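Local coordinates for protein glucosamine kinase (Streptacidiphilus jiangxiensis, PDB 6HWJ) that catalyses the ATP-dependent, magnesium-requiring phosphorylation of D-glucosamine to D-glucosamine 6-phosphate and, to a lesser extent, acts on glucose, at residues Asp296-Gly299 and Asp300-Val303; Ile306-Asp310 and Gly311-Val315; Ala372-Ser375 and Phe376-Tyr380; Ser345-His348 and Val349-Val353. All coordinates share one frame; numbering follows the deposited sequence.

Contact 1. Residues Asp296-Gly299 and Asp300-Val303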
loop_
_atom_site.group_PDB
_atom_site.type_symbol
_atom_site.label_atom_id
_atom_site.label_comp_id
_atom_site.label_asym_id
_atom_site.label_seq_id
_atom_site.Cartn_x
_atom_site.Cartn_y
_atom_site.Cartn_z
ATOM N N ASP A 296 -1.965 -12.285 -5.834
ATOM C CA ASP A 296 -1.292 -11.029 -5.500
ATOM C C ASP A 296 -2.348 -9.931 -5.358
ATOM O O ASP A 296 -3.143 -9.707 -6.281
ATOM C CB ASP A 296 -0.288 -10.653 -6.602
ATOM C CG ASP A 296 0.865 -11.646 -6.725
ATOM O OD1 ASP A 296 0.976 -12.592 -5.915
ATOM O OD2 ASP A 296 1.662 -11.494 -7.667
ATOM N N VAL A 297 -2.367 -9.251 -4.214
ATOM C CA VAL A 297 -3.365 -8.233 -3.941
ATOM C C VAL A 297 -2.657 -6.913 -3.624
ATOM O O VAL A 297 -1.443 -6.858 -3.462
ATOM C CB VAL A 297 -4.319 -8.616 -2.788
ATOM C CG1 VAL A 297 -5.143 -9.851 -3.145
ATOM C CG2 VAL A 297 -3.556 -8.838 -1.488
ATOM N N HIS A 298 -3.447 -5.842 -3.551
ATOM C CA HIS A 298 -2.936 -4.571 -3.041
ATOM C C HIS A 298 -2.562 -4.703 -1.570
ATOM O O HIS A 298 -1.436 -4.374 -1.167
ATOM C CB HIS A 298 -3.980 -3.454 -3.233
ATOM C CG HIS A 298 -3.504 -2.103 -2.799
ATOM N ND1 HIS A 298 -3.388 -1.744 -1.469
ATOM C CD2 HIS A 298 -3.085 -1.024 -3.522
ATOM C CE1 HIS A 298 -2.920 -0.505 -1.389
ATOM N NE2 HIS A 298 -2.726 -0.045 -2.619
ATOM N N GLY A 299 -3.505 -5.160 -0.743
ATOM C CA GLY A 299 -3.205 -5.554 0.620
ATOM C C GLY A 299 -3.349 -4.463 1.658
ATOM O O GLY A 299 -3.261 -4.759 2.855
ATOM N N ASP A 300 -3.564 -3.225 1.242
ATOM C CA ASP A 300 -3.781 -2.120 2.179
ATOM C C ASP A 300 -4.691 -1.118 1.478
ATOM O O ASP A 300 -4.374 0.067 1.343
ATOM C CB ASP A 300 -2.454 -1.506 2.616
ATOM C CG ASP A 300 -2.623 -0.442 3.691
ATOM O OD1 ASP A 300 -3.591 -0.521 4.464
ATOM O OD2 ASP A 300 -1.780 0.479 3.737
ATOM N N PHE A 301 -5.827 -1.615 0.993
ATOM C CA PHE A 301 -6.627 -0.950 -0.034
ATOM C C PHE A 301 -7.749 -0.175 0.628
ATOM O O PHE A 301 -8.564 -0.756 1.356
ATOM C CB PHE A 301 -7.159 -2.006 -1.009
ATOM C CG PHE A 301 -7.641 -1.456 -2.320
ATOM C CD1 PHE A 301 -6.811 -0.697 -3.126
ATOM C CD2 PHE A 301 -8.911 -1.741 -2.765
ATOM C CE1 PHE A 301 -7.259 -0.211 -4.330
ATOM C CE2 PHE A 301 -9.360 -1.244 -3.978
ATOM C CZ PHE A 301 -8.520 -0.485 -4.760
ATOM N N HIS A 302 -7.793 1.131 0.370
ATOM C CA HIS A 302 -8.818 2.013 0.921
ATOM C C HIS A 302 -8.746 3.319 0.145
ATOM O O HIS A 302 -7.848 3.521 -0.684
ATOM C CB HIS A 302 -8.623 2.222 2.428
ATOM C CG HIS A 302 -7.288 2.785 2.797
ATOM N ND1 HIS A 302 -6.992 4.119 2.689
ATOM C CD2 HIS A 302 -6.170 2.191 3.288
ATOM C CE1 HIS A 302 -5.748 4.331 3.095
ATOM N NE2 HIS A 302 -5.225 3.172 3.459
ATOM N N VAL A 303 -9.699 4.217 0.420
ATOM C CA VAL A 303 -9.824 5.408 -0.427
ATOM C C VAL A 303 -8.598 6.289 -0.319
ATOM O O VAL A 303 -8.319 7.081 -1.216
ATOM C CB VAL A 303 -11.093 6.230 -0.088
ATOM C CG1 VAL A 303 -12.327 5.388 -0.235
ATOM C CG2 VAL A 303 -10.977 6.846 1.309
#
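The imidazole ND1 of His298 accepts the backbone N-H of Asp300, with 3.1 Å between His298 ND1 and Asp300 N, and so ties off a sharp bend in the chain. The N-H arrives almost in the plane of the ring, and the angle at its hydrogen is 153°. At the far end of the same ring His298 NE2 is hydrogen-bonded to the carbonyl oxygen of Val316, so partners at both nitrogens fix the rotation of the imidazole. Gly299 forms the bend with a positive phi, where a side chain would collide with the carbonyl oxygen of His298.

Phe301 closes over one face of the imidazole. Its CD1 lies 3.6 Å from His298 CG, displaced toward the rim of the five-membered ring, and the two planes meet obliquely at 53° with centroids 5.1 Å apart. Asp300 behaves differently: with CG anti to the backbone N (chi1 -175°), its carboxylate is carried away from the histidine, leaving 5.9 Å between His298 ND1 and Asp300 OD2. Asp300 binds D-glucosamine, and the His-Gly-Asp sequence matches the catalytic-loop motif of aminoglycoside phosphotransferases and related kinases. The imidazole thus shapes the backbone on which the substrate-binding carboxylate is mounted.

The loop runs from strand 293-295 to strand 306-309. Helix 335-356 supports it through Asp338, whose carboxylate receives the backbone N-H groups of His298 and Gly299, while Phe301 packs among Met342 of that helix, Thr226 and Met229 of helix 212-234, and Val315 of strand 312-315.

Contact 2. Residues Ile306-Asp310 and Gly311-Val315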
loop_
_atom_site.group_PDB
_atom_site.type_symbol
_atom_site.label_atom_id
_atom_site.label_comp_id
_atom_site.label_asym_id
_atom_site.label_seq_id
_atom_site.Cartn_x
_atom_site.Cartn_y
_atom_site.Cartn_z
ATOM N N ILE A 306 -6.124 6.038 -3.233
ATOM C CA ILE A 306 -6.594 6.391 -4.575
ATOM C C ILE A 306 -6.439 7.891 -4.765
ATOM O O ILE A 306 -7.098 8.687 -4.078
ATOM C CB ILE A 306 -8.055 5.966 -4.812
ATOM C CG1 ILE A 306 -8.269 4.487 -4.453
ATOM C CG2 ILE A 306 -8.430 6.237 -6.276
ATOM C CD1 ILE A 306 -7.567 3.494 -5.366
ATOM N N LEU A 307 -5.592 8.273 -5.713
ATOM C CA LEU A 307 -5.472 9.655 -6.137
ATOM C C LEU A 307 -6.478 9.942 -7.250
ATOM O O LEU A 307 -6.732 9.083 -8.097
ATOM C CB LEU A 307 -4.061 9.931 -6.628
ATOM C CG LEU A 307 -2.958 9.516 -5.650
ATOM C CD1 LEU A 307 -1.586 9.712 -6.289
ATOM C CD2 LEU A 307 -3.055 10.278 -4.352
ATOM N N ARG A 308 -7.055 11.151 -7.236
ATOM C CA ARG A 308 -7.977 11.580 -8.278
ATOM C C ARG A 308 -7.633 12.988 -8.729
ATOM O O ARG A 308 -7.442 13.876 -7.894
ATOM C CB ARG A 308 -9.436 11.536 -7.794
ATOM C CG ARG A 308 -10.421 11.728 -8.915
ATOM C CD ARG A 308 -11.849 11.610 -8.461
ATOM N NE ARG A 308 -12.330 12.803 -7.785
ATOM C CZ ARG A 308 -13.559 12.930 -7.288
ATOM N NH1 ARG A 308 -13.913 14.044 -6.683
ATOM N NH2 ARG A 308 -14.433 11.940 -7.413
ATOM N N ALA A 309 -7.539 13.187 -10.043
ATOM C CA ALA A 309 -7.388 14.514 -10.626
ATOM C C ALA A 309 -7.984 14.521 -12.029
ATOM O O ALA A 309 -7.696 13.634 -12.834
ATOM C CB ALA A 309 -5.906 14.928 -10.678
ATOM N N ASP A 310 -8.806 15.522 -12.321
ATOM C CA ASP A 310 -9.386 15.687 -13.662
ATOM C C ASP A 310 -10.107 14.419 -14.132
ATOM O O ASP A 310 -10.051 14.042 -15.302
ATOM C CB ASP A 310 -8.312 16.079 -14.672
ATOM C CG ASP A 310 -7.483 17.253 -14.214
ATOM O OD1 ASP A 310 -8.066 18.245 -13.731
ATOM O OD2 ASP A 310 -6.246 17.164 -14.321
ATOM N N GLY A 311 -10.783 13.750 -13.210
ATOM C CA GLY A 311 -11.534 12.568 -13.566
ATOM C C GLY A 311 -10.709 11.319 -13.750
ATOM O O GLY A 311 -11.278 10.272 -14.077
ATOM N N ARG A 312 -9.395 11.384 -13.523
ATOM C CA ARG A 312 -8.512 10.231 -13.613
ATOM C C ARG A 312 -8.211 9.702 -12.216
ATOM O O ARG A 312 -7.899 10.491 -11.308
ATOM C CB ARG A 312 -7.207 10.611 -14.315
ATOM C CG ARG A 312 -7.368 10.957 -15.786
ATOM C CD ARG A 312 -6.051 11.413 -16.374
ATOM N NE ARG A 312 -6.013 11.262 -17.826
ATOM C CZ ARG A 312 -6.557 12.118 -18.689
ATOM N NH1 ARG A 312 -6.467 11.889 -19.994
ATOM N NH2 ARG A 312 -7.194 13.196 -18.249
ATOM N N TYR A 313 -8.306 8.375 -12.051
ATOM C CA TYR A 313 -8.043 7.706 -10.782
ATOM C C TYR A 313 -6.728 6.938 -10.854
ATOM O O TYR A 313 -6.431 6.307 -11.871
ATOM C CB TYR A 313 -9.184 6.727 -10.436
ATOM C CG TYR A 313 -10.495 7.405 -10.145
ATOM C CD1 TYR A 313 -11.250 7.976 -11.154
ATOM C CD2 TYR A 313 -10.966 7.491 -8.844
ATOM C CE1 TYR A 313 -12.469 8.614 -10.878
ATOM C CE2 TYR A 313 -12.173 8.112 -8.557
ATOM C CZ TYR A 313 -12.918 8.655 -9.565
ATOM O OH TYR A 313 -14.100 9.288 -9.243
ATOM N N ALA A 314 -5.956 6.971 -9.766
ATOM C CA ALA A 314 -4.641 6.335 -9.730
ATOM C C ALA A 314 -4.422 5.707 -8.358
ATOM O O ALA A 314 -4.459 6.413 -7.353
ATOM C CB ALA A 314 -3.542 7.367 -10.021
ATOM N N VAL A 315 -4.186 4.393 -8.319
ATOM C CA VAL A 315 -3.939 3.687 -7.061
ATOM C C VAL A 315 -2.443 3.709 -6.779
ATOM O O VAL A 315 -1.609 3.624 -7.701
ATOM C CB VAL A 315 -4.501 2.257 -7.100
ATOM C CG1 VAL A 315 -3.944 1.478 -8.263
ATOM C CG2 VAL A 315 -4.170 1.527 -5.758
#
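Arg308 and Tyr313 face each other as a non-hydrogen-bonded pair of an antiparallel hairpin, their side chains lying alongside and pointing the same way. Arg308 CG stands over the middle of the phenol ring, 4.0 Å from its centroid, in a CH-pi contact. A bend at chi3 (78°) then brings the guanidinium round so that Arg308 NH2 donates to Tyr313 OH over 3.2 Å, with the guanidinium nearly perpendicular to the ring. Asp201 takes the same NH2 in a salt bridge.

Packing on this face continues toward the protein interior. Ile306 CG2 touches the edge of the phenol at 3.8 Å from Tyr313 CD2, and Ile306 CD1 reaches Val315 CB at 3.7 Å. Tyr313 is further enclosed by an edge-to-face contact with Trp197.

On the other face the side chains of Leu307 and Ala314 meet more loosely, Leu307 CB lying 4.3 Å from Ala314 CB. Reciprocal backbone bonds join the pair beneath, and the inferred ATP-site residues Asp193 and Leu188 lie close by. Asp310 and Gly311 protrude into solvent at the tip, beside an exposed Arg312, where Ala309 and Arg312 exchange two backbone bonds.

Closure by a type I' turn is characteristic of a beta hairpin with a two-residue loop, here Asp310-Gly311. Its place between the His-Gly-Asp loop and magnesium-binding Asp317 is consistent with the hairpin between catalytic loop and metal-binding motif in the protein-kinase-like fold.

Contact 3. Residues Ala372-Ser375 and Phe376-Tyr380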
loop_
_atom_site.group_PDB
_atom_site.type_symbol
_atom_site.label_atom_id
_atom_site.label_comp_id
_atom_site.label_asym_id
_atom_site.label_seq_id
_atom_site.Cartn_x
_atom_site.Cartn_y
_atom_site.Cartn_z
ATOM N N ALA A 372 -23.540 3.177 -2.326
ATOM C CA ALA A 372 -22.160 3.180 -2.815
ATOM C C ALA A 372 -21.547 1.786 -2.740
ATOM O O ALA A 372 -20.818 1.364 -3.651
ATOM C CB ALA A 372 -21.316 4.178 -2.014
ATOM N N GLN A 373 -21.856 1.037 -1.671
ATOM C CA GLN A 373 -21.362 -0.329 -1.577
ATOM C C GLN A 373 -21.945 -1.199 -2.677
ATOM O O GLN A 373 -21.224 -1.997 -3.275
ATOM C CB GLN A 373 -21.650 -0.883 -0.170
ATOM C CG GLN A 373 -20.810 -0.121 0.904
ATOM C CD GLN A 373 -21.061 -0.559 2.349
ATOM O OE1 GLN A 373 -20.693 -1.657 2.752
ATOM N NE2 GLN A 373 -21.664 0.323 3.135
ATOM N N ARG A 374 -23.243 -1.032 -2.986
ATOM C CA ARG A 374 -23.844 -1.759 -4.092
ATOM C C ARG A 374 -23.258 -1.325 -5.437
ATOM O O ARG A 374 -22.977 -2.176 -6.297
ATOM C CB ARG A 374 -25.357 -1.561 -4.074
ATOM C CG ARG A 374 -26.108 -2.237 -5.228
ATOM C CD ARG A 374 -25.734 -3.711 -5.358
ATOM N NE ARG A 374 -25.885 -4.427 -4.094
ATOM C CZ ARG A 374 -25.344 -5.612 -3.830
ATOM N NH1 ARG A 374 -25.538 -6.178 -2.647
ATOM N NH2 ARG A 374 -24.607 -6.230 -4.743
ATOM N N SER A 375 -23.063 -0.011 -5.636
ATOM C CA SER A 375 -22.472 0.469 -6.883
ATOM C C SER A 375 -21.071 -0.093 -7.088
ATOM O O SER A 375 -20.713 -0.483 -8.204
ATOM C CB SER A 375 -22.423 2.005 -6.904
ATOM O OG SER A 375 -23.719 2.569 -6.757
ATOM N N PHE A 376 -20.259 -0.113 -6.030
ATOM C CA PHE A 376 -18.911 -0.651 -6.128
ATOM C C PHE A 376 -18.931 -2.119 -6.517
ATOM O O PHE A 376 -18.268 -2.526 -7.474
ATOM C CB PHE A 376 -18.170 -0.472 -4.795
ATOM C CG PHE A 376 -16.784 -1.045 -4.795
ATOM C CD1 PHE A 376 -16.577 -2.392 -4.562
ATOM C CD2 PHE A 376 -15.687 -0.233 -5.046
ATOM C CE1 PHE A 376 -15.308 -2.921 -4.588
ATOM C CE2 PHE A 376 -14.418 -0.752 -5.036
ATOM C CZ PHE A 376 -14.225 -2.104 -4.829
ATOM N N LEU A 377 -19.679 -2.938 -5.766
ATOM C CA LEU A 377 -19.716 -4.375 -6.027
ATOM C C LEU A 377 -20.264 -4.699 -7.416
ATOM O O LEU A 377 -19.744 -5.587 -8.102
ATOM C CB LEU A 377 -20.559 -5.066 -4.956
ATOM C CG LEU A 377 -19.938 -5.155 -3.569
ATOM C CD1 LEU A 377 -20.936 -5.722 -2.574
ATOM C CD2 LEU A 377 -18.665 -6.000 -3.591
ATOM N N ASP A 378 -21.338 -4.017 -7.836
ATOM C CA ASP A 378 -21.892 -4.270 -9.165
ATOM C C ASP A 378 -20.871 -3.964 -10.255
ATOM O O ASP A 378 -20.660 -4.768 -11.175
ATOM C CB ASP A 378 -23.165 -3.447 -9.368
ATOM C CG ASP A 378 -24.322 -3.951 -8.528
ATOM O OD1 ASP A 378 -24.173 -4.998 -7.855
ATOM O OD2 ASP A 378 -25.386 -3.300 -8.535
ATOM N N ALA A 379 -20.214 -2.803 -10.164
ATOM C CA ALA A 379 -19.181 -2.461 -11.136
ATOM C C ALA A 379 -18.027 -3.447 -11.080
ATOM O O ALA A 379 -17.512 -3.878 -12.119
ATOM C CB ALA A 379 -18.694 -1.033 -10.883
ATOM N N TYR A 380 -17.606 -3.823 -9.870
ATOM C CA TYR A 380 -16.519 -4.784 -9.719
ATOM C C TYR A 380 -16.866 -6.121 -10.363
ATOM O O TYR A 380 -16.074 -6.671 -11.141
ATOM C CB TYR A 380 -16.190 -4.938 -8.233
ATOM C CG TYR A 380 -15.082 -5.932 -7.919
ATOM C CD1 TYR A 380 -13.747 -5.598 -8.095
ATOM C CD2 TYR A 380 -15.393 -7.198 -7.417
ATOM C CE1 TYR A 380 -12.729 -6.514 -7.794
ATOM C CE2 TYR A 380 -14.401 -8.120 -7.114
ATOM C CZ TYR A 380 -13.075 -7.782 -7.296
ATOM O OH TYR A 380 -12.114 -8.705 -7.004
#
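Arg374 and Asp378 sit one turn apart on the surface of helix 362-386 and form an i to i+4 salt bridge along it. The ionic interaction is a weak one: Arg374 NH2 is 3.4 Å from Asp378 OD1, although the N-H points almost straight at the oxygen, at 174°. The carboxylate oxygen meets the edge of the guanidinium near its plane, but the two flat groups are turned 38° against each other. Bends at chi2 and chi3 direct the arginine chain forward along the helix, across the carboxylate of Asp378. Arg374 is poorly ordered, in keeping with a bridge that only loosely restrains its exposed end.

Backbone hydrogen bonding is that of a regular alpha helix. Phe376 N, Leu377 N, Asp378 N and Ala379 N donate in turn to the carbonyls of Ala372, Gln373, Arg374 and Ser375; the bond from Asp378 N to Arg374 O measures 2.9 Å and links the same two residues as the salt bridge.

Packing against neighbouring helices involves the opposite, inward side chains. Phe376 is directed into the protein, against Thr226 of helix 212-234 and Met342 and Thr343 of helix 335-356. Tyr380, one turn further on, follows it into the same interface and adds a polar link there, a hydrogen bond from its OH group to His230. Leu377 packs on Val339 of helix 335-356. Within the helix itself, Leu377 CG rests 3.4 Å from Gln373 O, the carbonyl that its own backbone N-H engages.

Contact 4. Residues Ser345-His348 and Val349-Val353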
loop_
_atom_site.group_PDB
_atom_site.type_symbol
_atom_site.label_atom_id
_atom_site.label_comp_id
_atom_site.label_asym_id
_atom_site.label_seq_id
_atom_site.Cartn_x
_atom_site.Cartn_y
_atom_site.Cartn_z
ATOM N N SER A 345 -13.970 1.322 3.604
ATOM C CA SER A 345 -13.483 2.693 3.510
ATOM C C SER A 345 -14.577 3.651 3.022
ATOM O O SER A 345 -14.721 4.758 3.550
ATOM C CB SER A 345 -12.275 2.740 2.574
ATOM O OG SER A 345 -11.616 3.983 2.646
ATOM N N LEU A 346 -15.364 3.232 2.034
ATOM C CA LEU A 346 -16.452 4.071 1.535
ATOM C C LEU A 346 -17.501 4.307 2.611
ATOM O O LEU A 346 -17.997 5.429 2.779
ATOM C CB LEU A 346 -17.095 3.434 0.309
ATOM C CG LEU A 346 -16.196 3.417 -0.942
ATOM C CD1 LEU A 346 -16.797 2.584 -2.039
ATOM C CD2 LEU A 346 -15.929 4.827 -1.431
ATOM N N ASP A 347 -17.870 3.253 3.342
ATOM C CA ASP A 347 -18.745 3.423 4.498
ATOM C C ASP A 347 -18.167 4.460 5.460
ATOM O O ASP A 347 -18.869 5.377 5.909
ATOM C CB ASP A 347 -18.924 2.064 5.181
ATOM C CG ASP A 347 -19.939 2.088 6.289
ATOM O OD1 ASP A 347 -19.853 2.953 7.173
ATOM O OD2 ASP A 347 -20.825 1.227 6.285
ATOM N N HIS A 348 -16.885 4.335 5.773
ATOM C CA HIS A 348 -16.248 5.226 6.750
ATOM C C HIS A 348 -16.221 6.685 6.271
ATOM O O HIS A 348 -16.337 7.610 7.094
ATOM C CB HIS A 348 -14.850 4.732 7.052
ATOM C CG HIS A 348 -14.821 3.333 7.582
ATOM N ND1 HIS A 348 -13.673 2.573 7.637
ATOM C CD2 HIS A 348 -15.814 2.544 8.051
ATOM C CE1 HIS A 348 -13.961 1.380 8.134
ATOM N NE2 HIS A 348 -15.250 1.343 8.412
ATOM N N VAL A 349 -16.037 6.895 4.968
ATOM C CA VAL A 349 -16.124 8.235 4.401
ATOM C C VAL A 349 -17.458 8.865 4.749
ATOM O O VAL A 349 -17.524 10.019 5.169
ATOM C CB VAL A 349 -15.911 8.194 2.875
ATOM C CG1 VAL A 349 -16.293 9.533 2.237
ATOM C CG2 VAL A 349 -14.461 7.879 2.561
ATOM N N GLY A 350 -18.535 8.109 4.579
ATOM C CA GLY A 350 -19.843 8.604 4.927
ATOM C C GLY A 350 -19.964 8.914 6.401
ATOM O O GLY A 350 -20.555 9.928 6.781
ATOM N N ARG A 351 -19.409 8.045 7.260
ATOM C CA ARG A 351 -19.492 8.299 8.690
ATOM C C ARG A 351 -18.757 9.585 9.046
ATOM O O ARG A 351 -19.222 10.362 9.886
ATOM C CB ARG A 351 -18.912 7.123 9.489
ATOM C CG ARG A 351 -19.527 5.773 9.156
ATOM C CD ARG A 351 -21.011 5.729 9.342
ATOM N NE ARG A 351 -21.564 4.473 8.816
ATOM C CZ ARG A 351 -22.858 4.180 8.784
ATOM N NH1 ARG A 351 -23.757 5.044 9.262
ATOM N NH2 ARG A 351 -23.254 3.034 8.270
ATOM N N VAL A 352 -17.585 9.799 8.441
ATOM C CA VAL A 352 -16.777 10.978 8.752
ATOM C C VAL A 352 -17.497 12.258 8.310
ATOM O O VAL A 352 -17.484 13.268 9.025
ATOM C CB VAL A 352 -15.398 10.842 8.079
ATOM C CG1 VAL A 352 -14.658 12.195 8.079
ATOM C CG2 VAL A 352 -14.572 9.757 8.787
ATOM N N VAL A 353 -18.132 12.236 7.131
ATOM C CA VAL A 353 -18.861 13.416 6.662
ATOM C C VAL A 353 -19.935 13.788 7.668
ATOM O O VAL A 353 -20.086 14.956 8.037
ATOM C CB VAL A 353 -19.469 13.169 5.264
ATOM C CG1 VAL A 353 -20.463 14.278 4.890
ATOM C CG2 VAL A 353 -18.381 13.080 4.216
HETATM O O HOH W 1 -22.562 -0.009 7.411
#
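An intrahelical i to i+4 salt bridge between Asp347 and Arg351 occupies a buried turn of helix 335-356. Arg351 NE donates to Asp347 OD1 over 2.8 Å with an angle of 156° at the hydrogen, approaching the oxygen on its syn side. The bridge runs through NE: Arg351 NH2 stays 3.6 Å from Asp347 OD2, and the carboxylate and guanidinium planes are 38° apart. A bend at chi2 (-57°) turns the arginine back along the helix toward the aspartate, and its CG passes 3.3 Å from Asp347 O. That carbonyl in turn accepts the backbone N-H of Arg351.

One residue along, His348 hydrogen-bonds Glu406 through NE2, and its side chain lies about 3 Å from that of the glucosamine-binding Glu409.

Neither charge depends on the bridge alone. Arg402 pairs with Asp347 OD2, Ser427 OG bonds to Asp347 OD1, and Asp430 engages Arg351 NH2. With two basic partners around it, the buried carboxylate is probably stabilised in its ionised form, and this charged cluster joins helix 335-356 to helices 398-416 and 422-431.

How the contacts relate
Contacts 1 and 2 are consecutive along the chain and share packing, with His298 CD2 3.6 Å from Val315 CG2. Contact 1 also meets contact 4, where Val303 N and Ser345 OG, 2.9 Å apart, form a probable hydrogen bond. Contacts 4 and 3 lie on successive helices and are linked by a weak bond, 3.4 Å from Gln373 NE2 to Asp347 OD2. Contact 3 does not touch contacts 1 and 2, with about 5 and 8 Å between nearest atoms. Contact 1 carries the substrate-binding Asp300, its side chain about 5 Å from a magnesium ion against about 8 Å for Leu307 of contact 2, while contact 4 borders the sugar site at Glu409.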